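Local coordinates for protein succinyl-CoA ligase (ADP-forming) subunit alpha (Methanosaeta concilii, PDB 6HXI) that binds coenzyme A and unites, in one chain, a CoA-ligase region with a mostly helical citrate synthase-like C-terminal domain, at residues G476-K479 with N484-G487; A229-L234 with D306-M311; S437-G442 with I582-H587; T338-A343 with G347-P352; T13-Y18 with G147-G152. All coordinates share one frame; numbering follows the deposited sequence.

Contact 1 (G476-K479 with N484-G487); sequences GEMK and NIPG. With COA (coenzyme A), chain G.
M478, on helix 471-480, meets I485 and P486 of the loop that follows, all within the citrate synthase-like domain. Its CB lies 3.9 Å from I485 CG1, and the two side chains pass at a slant. Bends at chi2 (-66°) and chi3 (-81°) curl the methionine chain round, bringing CE to P486 CD at 3.9 Å. F474 and V475 of the same helix and F461 of helix 453-466 also pack on I485, so the loop is held against two helices. From that position the loop presents its other side to coenzyme A. The carboxamide of N484 lies flat over one face of the adenine, its plane nearly parallel to the ring, with OD1 3.6 Å from COA C5A. I485 N comes to 3.0 Å from COA N1A, approaching obliquely, about midway between the ring plane and its normal. I485 CD1 sits at the C2A edge, close to the ring plane, 3.8 Å from COA C2A. K479 serves the other end of the nucleotide. With CG anti to its backbone N (chi1 -176°) and the chain extended beyond, its NZ reaches across to donate a 2.8 Å hydrogen bond to COA O8A on the 3'-phosphate. The same NZ is bonded to S92 OG of the second subunit, and S89, R91 and I112 of that subunit and K532 of this chain also bind the ligand. Neutral groups from the loop thus meet one face and an edge of the adenine, whereas the lysine charge probably offsets that of the phosphate, at a site shared by two subunits.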
# COMPACT_ATOMS: atom_id res chain seq x y z
N GLY B 476 -13.26 19.40 -31.98
CA GLY B 476 -14.40 18.76 -32.63
C GLY B 476 -14.46 17.25 -32.47
O GLY B 476 -15.51 16.72 -32.11
N GLU B 477 -13.35 16.54 -32.73
CA GLU B 477 -13.25 15.07 -32.59
C GLU B 477 -13.60 14.59 -31.16
O GLU B 477 -14.36 13.63 -30.99
CB GLU B 477 -11.82 14.59 -32.99
CG GLU B 477 -11.58 13.10 -32.77
CD GLU B 477 -10.14 12.65 -32.70
OE1 GLU B 477 -9.72 12.16 -31.63
OE2 GLU B 477 -9.44 12.72 -33.74
N MET B 478 -13.03 15.26 -30.14
CA MET B 478 -13.24 14.93 -28.73
C MET B 478 -14.69 15.12 -28.31
O MET B 478 -15.20 14.31 -27.54
CB MET B 478 -12.29 15.74 -27.85
CG MET B 478 -10.84 15.37 -28.04
SD MET B 478 -10.41 13.69 -27.51
CE MET B 478 -10.24 13.92 -25.74
N LYS B 479 -15.34 16.19 -28.81
CA LYS B 479 -16.75 16.49 -28.55
C LYS B 479 -17.65 15.35 -29.13
O LYS B 479 -18.58 14.93 -28.44
CB LYS B 479 -17.13 17.85 -29.14
CG LYS B 479 -18.56 18.30 -28.84
CD LYS B 479 -18.98 19.44 -29.75
CE LYS B 479 -20.47 19.59 -29.83
NZ LYS B 479 -20.84 20.91 -30.41
N ASN B 484 -14.38 14.75 -22.59
CA ASN B 484 -13.88 16.05 -22.20
C ASN B 484 -12.39 16.00 -22.41
O ASN B 484 -11.77 14.94 -22.26
CB ASN B 484 -14.17 16.33 -20.73
CG ASN B 484 -15.55 16.83 -20.49
OD1 ASN B 484 -16.31 17.14 -21.41
ND2 ASN B 484 -15.92 16.93 -19.24
N ILE B 485 -11.81 17.12 -22.84
CA ILE B 485 -10.39 17.16 -23.11
C ILE B 485 -9.62 17.12 -21.79
O ILE B 485 -9.83 18.01 -20.96
CB ILE B 485 -9.94 18.34 -24.02
CG1 ILE B 485 -10.64 18.27 -25.40
CG2 ILE B 485 -8.42 18.32 -24.17
CD1 ILE B 485 -10.63 19.61 -26.17
N PRO B 486 -8.75 16.10 -21.58
CA PRO B 486 -7.96 16.06 -20.34
C PRO B 486 -6.99 17.25 -20.30
O PRO B 486 -6.45 17.63 -21.34
CB PRO B 486 -7.26 14.70 -20.42
CG PRO B 486 -7.16 14.40 -21.87
CD PRO B 486 -8.37 15.01 -22.51
N GLY B 487 -6.89 17.88 -19.13
CA GLY B 487 -6.05 19.05 -18.93
C GLY B 487 -6.76 20.36 -19.22
O GLY B 487 -6.17 21.43 -19.06
N1A COA G . -13.01 19.88 -22.68
C2A COA G . -13.59 20.28 -23.82
N3A COA G . -14.79 20.83 -23.99
C4A COA G . -15.46 20.92 -22.83
C5A COA G . -15.00 20.54 -21.58
C6A COA G . -13.69 20.03 -21.52
N6A COA G . -13.07 19.71 -20.38
N7A COA G . -15.99 20.67 -20.63
C8A COA G . -17.02 21.13 -21.31
N9A COA G . -16.77 21.30 -22.65
C1B COA G . -17.70 21.75 -23.68
C2B COA G . -18.99 20.95 -23.80
O2B COA G . -18.78 19.76 -24.58
C3B COA G . -19.88 21.96 -24.52
O3B COA G . -19.61 22.02 -25.94
P3B COA G . -20.68 22.48 -27.03
O7A COA G . -21.20 23.81 -26.60
O8A COA G . -19.95 22.51 -28.32
O9A COA G . -21.74 21.36 -27.06
C4B COA G . -19.39 23.32 -24.00
O4B COA G . -18.11 23.08 -23.39
C5B COA G . -20.31 24.00 -23.01
O5B COA G . -20.75 23.01 -22.07
P1A COA G . -22.30 22.95 -21.55
O1A COA G . -22.51 22.15 -20.33
O2A COA G . -23.26 22.59 -22.68
O3A COA G . -22.42 24.52 -21.25
P2A COA G . -23.37 25.56 -20.52
O4A COA G . -22.97 25.70 -19.11
O5A COA G . -23.16 26.86 -21.26
O6A COA G . -24.89 25.02 -20.67
CBP COA G . -26.99 26.08 -21.32
CCP COA G . -25.72 25.36 -21.79
CDP COA G . -27.85 26.38 -22.55
CEP COA G . -27.80 25.21 -20.34
CAP COA G . -26.57 27.40 -20.61
OAP COA G . -25.61 28.10 -21.37
C9P COA G . -27.70 28.35 -20.22
O9P COA G . -28.35 28.14 -19.19
N8P COA G . -27.92 29.39 -21.04
C7P COA G . -29.02 30.32 -20.85
C6P COA G . -30.01 30.25 -21.97
C5P COA G . -31.11 31.29 -21.84
O5P COA G . -30.89 32.36 -21.28
N4P COA G . -32.30 30.96 -22.34
C3P COA G . -33.48 31.80 -22.20
C2P COA G . -34.15 31.63 -20.86
S1P COA G . -35.69 32.59 -20.97

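Contact 2 (A229-L234 with D306-M311); sequences ACLGEL and DDYGEM
The Y308 ring of helix 308-322 turns its edge to strand 227-233: C230 O lies in the ring plane at that edge, while A229 CB and L231 CD1 approach obliquely. This is alpha/beta packing: helix 308-322 is laid against the parallel strands of the six-stranded sheet, with 227-233 running between 172-176 and 255-260. Y308 leaves the first turn of the helix with CG anti to its backbone N (chi1 -166°), which sends the hydroxyl to the strand. There OH donates a weak 2.9 Å hydrogen bond to C230 O. C230 also pairs through its backbone with V256 and W258, so the tyrosine adds a contact from the helix layer to a strand already knit into the sheet. The apolar part comes from A229 and L231, on either side of C230 in the sequence. L231 CD1 comes to 4.1 Å from Y308 CE2, the two side chains slanting past each other, and A229 CB reaches the hydroxyl end of the ring. F174 and W258, from the two flanking strands, also pack on the tyrosine in this buried setting. C230 N stands 3.0 Å from Y308 OH too, but the angle is too poor for a bond, and A229 CB is 3.5 Å from the same oxygen.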
# COMPACT_ATOMS: atom_id res chain seq x y z
N ALA B 229 54.77 -34.54 22.11
CA ALA B 229 55.53 -33.59 21.29
C ALA B 229 55.17 -32.18 21.70
O ALA B 229 53.98 -31.89 21.85
CB ALA B 229 55.22 -33.81 19.82
N CYS B 230 56.16 -31.30 21.90
CA CYS B 230 55.82 -29.92 22.21
C CYS B 230 56.72 -28.91 21.53
O CYS B 230 57.84 -29.20 21.16
CB CYS B 230 55.70 -29.66 23.71
SG CYS B 230 57.26 -29.70 24.59
N LEU B 231 56.16 -27.73 21.32
CA LEU B 231 56.83 -26.62 20.67
C LEU B 231 56.62 -25.37 21.52
O LEU B 231 55.51 -24.88 21.63
CB LEU B 231 56.24 -26.44 19.26
CG LEU B 231 56.92 -25.47 18.30
CD1 LEU B 231 58.29 -25.98 17.87
CD2 LEU B 231 56.03 -25.21 17.07
N GLY B 232 57.68 -24.92 22.16
CA GLY B 232 57.66 -23.72 23.00
C GLY B 232 58.33 -22.55 22.31
O GLY B 232 58.61 -22.60 21.11
N GLU B 233 58.56 -21.46 23.08
CA GLU B 233 59.23 -20.25 22.59
C GLU B 233 59.91 -19.50 23.75
O GLU B 233 59.59 -19.74 24.92
CB GLU B 233 58.28 -19.32 21.78
CG GLU B 233 57.20 -18.65 22.60
CD GLU B 233 56.29 -17.65 21.91
OE1 GLU B 233 56.44 -17.42 20.68
OE2 GLU B 233 55.43 -17.07 22.62
N LEU B 234 60.84 -18.60 23.42
CA LEU B 234 61.56 -17.78 24.38
C LEU B 234 60.60 -16.91 25.22
O LEU B 234 59.45 -16.68 24.81
CB LEU B 234 62.62 -16.92 23.68
CG LEU B 234 62.18 -15.65 22.95
CD1 LEU B 234 63.37 -14.94 22.39
CD2 LEU B 234 61.21 -15.93 21.79
N ASP B 306 63.60 -27.13 11.41
CA ASP B 306 63.66 -27.90 10.17
C ASP B 306 63.66 -29.42 10.39
O ASP B 306 62.98 -30.14 9.64
CB ASP B 306 64.88 -27.48 9.35
CG ASP B 306 64.69 -26.14 8.68
OD1 ASP B 306 64.71 -25.12 9.39
OD2 ASP B 306 64.49 -26.11 7.45
N ASP B 307 64.40 -29.90 11.42
CA ASP B 307 64.40 -31.33 11.71
C ASP B 307 63.43 -31.73 12.88
O ASP B 307 63.69 -32.72 13.54
CB ASP B 307 65.83 -31.89 11.90
CG ASP B 307 66.74 -31.14 12.85
OD1 ASP B 307 66.93 -29.92 12.66
OD2 ASP B 307 67.36 -31.80 13.71
N TYR B 308 62.27 -31.01 13.07
CA TYR B 308 61.25 -31.38 14.09
C TYR B 308 60.58 -32.71 13.68
O TYR B 308 60.58 -33.66 14.47
CB TYR B 308 60.19 -30.27 14.31
CG TYR B 308 59.35 -30.46 15.56
CD1 TYR B 308 58.20 -31.24 15.55
CD2 TYR B 308 59.73 -29.88 16.77
CE1 TYR B 308 57.44 -31.43 16.70
CE2 TYR B 308 58.97 -30.06 17.93
CZ TYR B 308 57.83 -30.84 17.89
OH TYR B 308 57.09 -31.01 19.03
N GLY B 309 60.02 -32.76 12.47
CA GLY B 309 59.35 -33.94 11.93
C GLY B 309 60.24 -35.16 11.91
O GLY B 309 59.78 -36.26 12.20
N GLU B 310 61.52 -34.96 11.59
CA GLU B 310 62.46 -36.08 11.58
C GLU B 310 62.60 -36.70 12.99
O GLU B 310 62.53 -37.92 13.12
CB GLU B 310 63.80 -35.69 10.94
CG GLU B 310 64.82 -36.83 10.87
CD GLU B 310 64.34 -38.22 10.46
OE1 GLU B 310 64.81 -39.20 11.08
OE2 GLU B 310 63.51 -38.33 9.53
N MET B 311 62.69 -35.85 14.04
CA MET B 311 62.75 -36.31 15.43
C MET B 311 61.44 -37.07 15.78
O MET B 311 61.49 -38.12 16.41
CB MET B 311 63.00 -35.12 16.37
CG MET B 311 63.39 -35.53 17.78
SD MET B 311 64.81 -36.65 17.90
CE MET B 311 66.13 -35.59 17.28

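Contact 3 (S437-G442 with I582-H587); sequences SSLCSG and IGLIGH
Helices 435-443 and 571-594 come closest here at L439 and L584, whose CA atoms are 6.2 Å apart; the axes of segments 437-442 and 582-587 approach to 9.5 Å, with 130° between their N-to-C directions. Within the all-helical citrate synthase-like domain, L439 packs as a knob into a hole formed by S581, L584, I585 and I588 of the longer helix. L439 CG is anti to its backbone N (chi1 172°), and this swings the end of the side chain nearer the partner helix than its CB direction alone would take it. Its CD1 does the touching, 3.7 Å from L584 CB and 4.1 Å from I585 CG1. L584 answers at about a right angle to L439. Its first torsion, -91°, is away from the staggered values, consistent with some strain. One methyl, CD2, is set toward the next turn of helix 435-443, where G442 has no side chain to stand in the way and the leucine meets bare backbone. L443 on that helix also packs on L584, and L435 on I585. Other positions of the two helices reach neighbouring subunits: C440 packs on C440 of the second subunit, S441 OG is hydrogen-bonded to S441 O and N424 of the third, and I582 O accepts a bond from W392 of the second. The contact is therefore buried deep in the assembly as well as in the domain. Within the pair, L584 CD2 lies 3.9 Å from G442 C and 4.0 Å from L439 CD1.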
# COMPACT_ATOMS: atom_id res chain seq x y z
N SER B 437 2.22 3.65 6.43
CA SER B 437 0.95 3.01 6.07
C SER B 437 -0.03 4.05 5.62
O SER B 437 -0.76 3.84 4.65
CB SER B 437 0.34 2.29 7.28
OG SER B 437 1.22 1.27 7.69
N SER B 438 -0.14 5.13 6.40
CA SER B 438 -1.03 6.26 6.09
C SER B 438 -0.66 6.88 4.74
O SER B 438 -1.55 7.19 3.97
CB SER B 438 -0.96 7.32 7.20
OG SER B 438 -1.38 6.75 8.42
N LEU B 439 0.62 7.05 4.45
CA LEU B 439 1.07 7.59 3.16
C LEU B 439 0.64 6.73 2.00
O LEU B 439 0.02 7.25 1.06
CB LEU B 439 2.61 7.77 3.15
CG LEU B 439 3.24 8.15 1.79
CD1 LEU B 439 2.79 9.57 1.33
CD2 LEU B 439 4.74 8.07 1.89
N CYS B 440 0.93 5.41 2.06
CA CYS B 440 0.49 4.50 1.01
C CYS B 440 -1.01 4.42 0.89
O CYS B 440 -1.51 4.26 -0.21
CB CYS B 440 1.10 3.12 1.21
SG CYS B 440 2.90 3.18 1.19
N SER B 441 -1.75 4.50 1.99
CA SER B 441 -3.23 4.53 1.92
C SER B 441 -3.65 5.71 0.98
O SER B 441 -4.52 5.51 0.16
CB SER B 441 -3.86 4.73 3.29
OG SER B 441 -5.25 4.45 3.19
N GLY B 442 -3.00 6.89 1.13
CA GLY B 442 -3.21 8.08 0.31
C GLY B 442 -2.70 7.92 -1.11
O GLY B 442 -3.41 8.20 -2.08
N ILE B 582 4.77 14.83 -0.34
CA ILE B 582 5.11 15.90 0.56
C ILE B 582 3.88 16.35 1.32
O ILE B 582 3.99 16.49 2.53
CB ILE B 582 5.75 17.12 -0.20
CG1 ILE B 582 7.09 16.72 -0.83
CG2 ILE B 582 5.96 18.30 0.76
CD1 ILE B 582 7.67 17.70 -1.91
N GLY B 583 2.81 16.72 0.63
CA GLY B 583 1.60 17.20 1.31
C GLY B 583 0.89 16.07 2.04
O GLY B 583 0.31 16.27 3.11
N LEU B 584 1.01 14.85 1.52
CA LEU B 584 0.39 13.65 2.19
C LEU B 584 1.04 13.41 3.56
O LEU B 584 0.34 13.38 4.55
CB LEU B 584 0.40 12.38 1.32
CG LEU B 584 -0.79 12.03 0.39
CD1 LEU B 584 -1.44 13.21 -0.28
CD2 LEU B 584 -0.36 11.00 -0.64
N ILE B 585 2.37 13.39 3.61
CA ILE B 585 3.17 13.29 4.85
C ILE B 585 2.80 14.49 5.77
O ILE B 585 2.55 14.31 6.95
CB ILE B 585 4.69 13.25 4.50
CG1 ILE B 585 5.04 11.86 3.80
CG2 ILE B 585 5.53 13.43 5.79
CD1 ILE B 585 6.34 11.81 2.97
N GLY B 586 2.76 15.68 5.20
CA GLY B 586 2.33 16.87 5.94
C GLY B 586 0.99 16.68 6.64
O GLY B 586 0.85 16.91 7.85
N HIS B 587 -0.02 16.27 5.91
CA HIS B 587 -1.38 16.06 6.50
C HIS B 587 -1.42 14.92 7.57
O HIS B 587 -2.04 15.04 8.63
CB HIS B 587 -2.38 15.74 5.38
CG HIS B 587 -2.74 16.97 4.58
ND1 HIS B 587 -3.38 18.02 5.16
CD2 HIS B 587 -2.54 17.24 3.27
CE1 HIS B 587 -3.54 18.92 4.20
NE2 HIS B 587 -3.05 18.49 3.04

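Contact 4 (T338-A343 with G347-P352)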
# COMPACT_ATOMS: atom_id res chain seq x y z
N THR B 338 32.11 -28.53 -2.04
CA THR B 338 32.68 -27.19 -1.96
C THR B 338 31.54 -26.23 -1.66
O THR B 338 30.44 -26.43 -2.15
CB THR B 338 33.34 -26.84 -3.30
OG1 THR B 338 34.37 -27.79 -3.54
CG2 THR B 338 33.92 -25.42 -3.35
N ASP B 339 31.81 -25.19 -0.85
CA ASP B 339 30.84 -24.16 -0.57
C ASP B 339 30.65 -23.38 -1.87
O ASP B 339 31.60 -23.17 -2.62
CB ASP B 339 31.34 -23.25 0.56
CG ASP B 339 31.26 -23.90 1.93
OD1 ASP B 339 30.24 -24.55 2.22
OD2 ASP B 339 32.22 -23.74 2.72
N TYR B 340 29.40 -23.03 -2.16
CA TYR B 340 29.01 -22.25 -3.34
C TYR B 340 29.85 -20.99 -3.49
O TYR B 340 30.39 -20.75 -4.57
CB TYR B 340 27.50 -21.88 -3.21
CG TYR B 340 27.08 -20.64 -3.95
CD1 TYR B 340 26.96 -20.63 -5.33
CD2 TYR B 340 26.75 -19.48 -3.26
CE1 TYR B 340 26.58 -19.48 -6.02
CE2 TYR B 340 26.34 -18.33 -3.93
CZ TYR B 340 26.22 -18.35 -5.31
OH TYR B 340 25.78 -17.23 -5.98
N SER B 341 29.96 -20.19 -2.41
CA SER B 341 30.70 -18.91 -2.43
C SER B 341 32.17 -19.10 -2.81
O SER B 341 32.72 -18.24 -3.49
CB SER B 341 30.56 -18.17 -1.10
OG SER B 341 31.09 -18.94 -0.03
N LYS B 342 32.79 -20.23 -2.43
CA LYS B 342 34.18 -20.51 -2.79
C LYS B 342 34.28 -20.82 -4.30
O LYS B 342 35.10 -20.21 -5.00
CB LYS B 342 34.73 -21.68 -1.95
CG LYS B 342 36.19 -22.02 -2.23
CD LYS B 342 36.59 -23.31 -1.53
CE LYS B 342 37.91 -23.85 -2.04
NZ LYS B 342 38.01 -25.31 -1.75
N ALA B 343 33.39 -21.70 -4.79
CA ALA B 343 33.28 -22.08 -6.20
C ALA B 343 33.05 -20.85 -7.09
O ALA B 343 33.68 -20.71 -8.14
CB ALA B 343 32.12 -23.07 -6.37
N GLY B 347 36.00 -18.68 -9.54
CA GLY B 347 35.64 -18.80 -10.94
C GLY B 347 35.50 -20.25 -11.39
O GLY B 347 35.55 -20.54 -12.58
N ASP B 348 35.32 -21.17 -10.43
CA ASP B 348 35.11 -22.59 -10.72
C ASP B 348 33.77 -22.73 -11.44
O ASP B 348 33.66 -23.50 -12.38
CB ASP B 348 35.10 -23.40 -9.40
CG ASP B 348 35.23 -24.92 -9.56
OD1 ASP B 348 36.37 -25.39 -9.84
OD2 ASP B 348 34.23 -25.64 -9.32
N ILE B 349 32.78 -21.91 -11.03
CA ILE B 349 31.44 -21.91 -11.62
C ILE B 349 31.09 -20.52 -12.15
O ILE B 349 31.72 -19.52 -11.78
CB ILE B 349 30.34 -22.44 -10.63
CG1 ILE B 349 30.17 -21.51 -9.38
CG2 ILE B 349 30.62 -23.88 -10.20
CD1 ILE B 349 28.79 -21.46 -8.73
N ARG B 350 30.05 -20.46 -12.99
CA ARG B 350 29.49 -19.21 -13.49
C ARG B 350 28.03 -19.23 -13.14
O ARG B 350 27.41 -20.28 -13.23
CB ARG B 350 29.72 -18.98 -15.00
CG ARG B 350 29.00 -19.93 -15.94
CD ARG B 350 29.27 -19.58 -17.39
NE ARG B 350 28.51 -20.47 -18.26
CZ ARG B 350 28.57 -20.51 -19.59
NH1 ARG B 350 27.80 -21.34 -20.26
NH2 ARG B 350 29.40 -19.71 -20.25
N LYS B 351 27.48 -18.11 -12.65
CA LYS B 351 26.08 -18.08 -12.26
C LYS B 351 25.34 -16.94 -12.95
O LYS B 351 25.75 -15.79 -12.80
CB LYS B 351 25.92 -17.99 -10.72
CG LYS B 351 24.45 -18.17 -10.25
CD LYS B 351 24.34 -18.03 -8.75
CE LYS B 351 22.93 -18.03 -8.19
NZ LYS B 351 22.10 -16.95 -8.75
N PRO B 352 24.25 -17.24 -13.68
CA PRO B 352 23.54 -16.16 -14.38
C PRO B 352 22.79 -15.23 -13.43
O PRO B 352 22.38 -15.64 -12.36
CB PRO B 352 22.60 -16.91 -15.32
CG PRO B 352 22.37 -18.21 -14.67
CD PRO B 352 23.67 -18.56 -13.98
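Y340 and I349 are brought together by their first torsions: the tyrosine CG stands roughly anti to its backbone N (chi1 154°), and I349 holds CG1 between N and the carbonyl carbon (chi1 65°), turning CD1 to the ring. I349 CD1 lies 3.9 Å from Y340 CD1, and the same isoleucine sets CG1 3.9 Å from A343 CB. K351, extended as far as CE, crosses the tyrosine side chain at about a right angle near its hydroxyl end, its CD 3.2 Å from Y340 OH. That hydroxyl is hydrogen-bonded to E604 OE1 of the fourth subunit. Behind the side chains the backbone turns in a Schellman motif at G347, whose phi is positive. A343 O receives I349 N at 3.3 Å, the donor standing above the carbonyl plane, and also a weak 2.9 Å bond from D348 N. After helix 340-345 the chain reverses at once, and strand 349-350 packs back against the helix. Around this turn the third subunit closes in: T338, D339, I349 and R350 pair in a parallel ladder with a strand of that chain, its R350 and D339 form intersubunit salt bridges with D339 and R350 here, respectively, and its I349 packs on Y340 and A343.

Contact 5 (T13-Y18 with G147-G152)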
# COMPACT_ATOMS: atom_id res chain seq x y z
N THR B 13 31.50 -34.95 23.47
CA THR B 13 31.63 -33.55 23.91
C THR B 13 30.62 -32.64 23.20
O THR B 13 30.51 -32.66 21.98
CB THR B 13 33.06 -33.08 23.69
OG1 THR B 13 33.91 -33.84 24.54
CG2 THR B 13 33.25 -31.61 23.96
N LYS B 14 29.89 -31.87 24.00
CA LYS B 14 28.91 -30.88 23.59
C LYS B 14 29.40 -29.51 24.09
O LYS B 14 29.95 -29.39 25.20
CB LYS B 14 27.51 -31.22 24.13
CG LYS B 14 26.86 -32.40 23.42
CD LYS B 14 26.37 -32.04 22.02
CE LYS B 14 25.41 -33.06 21.48
NZ LYS B 14 24.66 -32.54 20.31
N ALA B 15 29.25 -28.51 23.24
CA ALA B 15 29.80 -27.19 23.49
C ALA B 15 28.85 -26.04 23.19
O ALA B 15 27.89 -26.20 22.44
CB ALA B 15 31.08 -27.01 22.67
N PHE B 16 29.19 -24.86 23.74
CA PHE B 16 28.55 -23.60 23.45
C PHE B 16 29.59 -22.79 22.72
O PHE B 16 30.77 -22.88 23.03
CB PHE B 16 28.16 -22.84 24.72
CG PHE B 16 27.18 -23.51 25.64
CD1 PHE B 16 25.92 -23.90 25.17
CD2 PHE B 16 27.46 -23.67 26.98
CE1 PHE B 16 24.98 -24.47 26.04
CE2 PHE B 16 26.54 -24.27 27.84
CZ PHE B 16 25.29 -24.64 27.37
N VAL B 17 29.16 -22.04 21.73
CA VAL B 17 30.04 -21.12 21.02
C VAL B 17 29.55 -19.75 21.46
O VAL B 17 28.41 -19.39 21.16
CB VAL B 17 30.01 -21.31 19.48
CG1 VAL B 17 30.78 -20.18 18.77
CG2 VAL B 17 30.57 -22.67 19.08
N TYR B 18 30.36 -19.04 22.24
CA TYR B 18 30.05 -17.68 22.68
C TYR B 18 30.57 -16.73 21.59
O TYR B 18 31.78 -16.68 21.32
CB TYR B 18 30.71 -17.34 24.05
CG TYR B 18 30.24 -16.00 24.58
CD1 TYR B 18 30.78 -14.81 24.09
CD2 TYR B 18 29.19 -15.92 25.49
CE1 TYR B 18 30.29 -13.58 24.50
CE2 TYR B 18 28.71 -14.69 25.93
CZ TYR B 18 29.26 -13.52 25.42
OH TYR B 18 28.81 -12.31 25.84
N GLY B 147 39.44 -36.91 15.26
CA GLY B 147 38.28 -37.77 15.10
C GLY B 147 37.18 -37.60 16.13
O GLY B 147 36.23 -38.37 16.11
N ALA B 148 37.27 -36.58 17.02
CA ALA B 148 36.28 -36.39 18.09
C ALA B 148 35.71 -34.97 18.25
O ALA B 148 34.49 -34.81 18.25
CB ALA B 148 36.85 -36.86 19.41
N PHE B 149 36.57 -33.94 18.42
CA PHE B 149 36.11 -32.57 18.65
C PHE B 149 37.17 -31.56 18.23
O PHE B 149 38.36 -31.81 18.42
CB PHE B 149 35.78 -32.36 20.15
CG PHE B 149 35.26 -31.00 20.57
CD1 PHE B 149 33.89 -30.72 20.52
CD2 PHE B 149 36.12 -30.02 21.03
CE1 PHE B 149 33.40 -29.47 20.91
CE2 PHE B 149 35.63 -28.75 21.40
CZ PHE B 149 34.27 -28.48 21.34
N ARG B 150 36.72 -30.40 17.73
CA ARG B 150 37.62 -29.30 17.40
C ARG B 150 37.14 -28.01 18.09
O ARG B 150 35.93 -27.76 18.17
CB ARG B 150 37.74 -29.12 15.87
CG ARG B 150 36.94 -27.97 15.29
CD ARG B 150 36.76 -28.05 13.80
NE ARG B 150 37.84 -27.38 13.11
CZ ARG B 150 37.92 -27.24 11.80
NH1 ARG B 150 38.98 -26.66 11.26
NH2 ARG B 150 36.96 -27.71 11.00
N ILE B 151 38.09 -27.20 18.55
CA ILE B 151 37.75 -25.90 19.14
C ILE B 151 37.73 -24.87 18.01
O ILE B 151 38.79 -24.59 17.43
CB ILE B 151 38.71 -25.46 20.27
CG1 ILE B 151 38.66 -26.42 21.45
CG2 ILE B 151 38.37 -24.03 20.70
CD1 ILE B 151 39.92 -26.36 22.34
N GLY B 152 36.54 -24.32 17.72
CA GLY B 152 36.35 -23.27 16.71
C GLY B 152 37.05 -23.51 15.39
O GLY B 152 36.78 -24.49 14.69
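Strand 15-18, central in the seven-stranded sheet of the Rossmann-like N-terminal domain, and T13 shortly before it are met here by the edge strand 149-150 of the following six-stranded sheet. The second strand carries a classic beta bulge, with A148 and F149 both facing T145, and F149 reaches from it to the neighbouring sheet. T13 and A15, two positions apart, share its ring. The methyl CG2 of T13 lies over one face, 3.9 Å from the ring centroid and 21° off the normal, a CH-pi contact shifted toward the CD1 and CE1 side. A15 CB comes instead to the edge, near the ring plane. F149 CG is anti to its backbone N (chi1 -178°), which carries the ring across to T13 and A15. T13 likewise has CG2 anti to its N, so that the methyl is what faces the ring while OG1 is hydrogen-bonded to D10 N. Further out, the ring of F9 meets that of F149 with planes at about 35°, and M28 of helix 22-34 and S41 also pack on the phenylalanine. R37 joins the two segments through their backbones: its NH2 is hydrogen-bonded to T13 O and its NH1 to A148 O. V83 of the neighbouring strand 83-86 packs on T13 and A15. The contact is buried and belongs to this chain alone, joining the two sheets by apolar packing and a bridging guanidinium. At its closest, T13 CG2 is 3.6 Å from F149 CD1, and A15 CB is 3.8 Å from F149 CZ.

In the fold
From the N terminus, contact 5 closes first, joining the first strand of the seven-stranded sheet to the edge of the six-stranded one. Contact 2 follows in series, laying helix 308-322 on a strand of that second sheet; the two centres are about 27 Å apart. Contact 4 then closes a short local turn where the chain meets the third subunit. Beyond it lies the helical domain, whose contact 3 spans a long loop between helices 435-443 and 571-594. Contact 1 is nested inside that loop, at a coenzyme A site shared with the second subunit. No two contacts cross, and centres of contacts 1 and 2 lie about 96 Å apart.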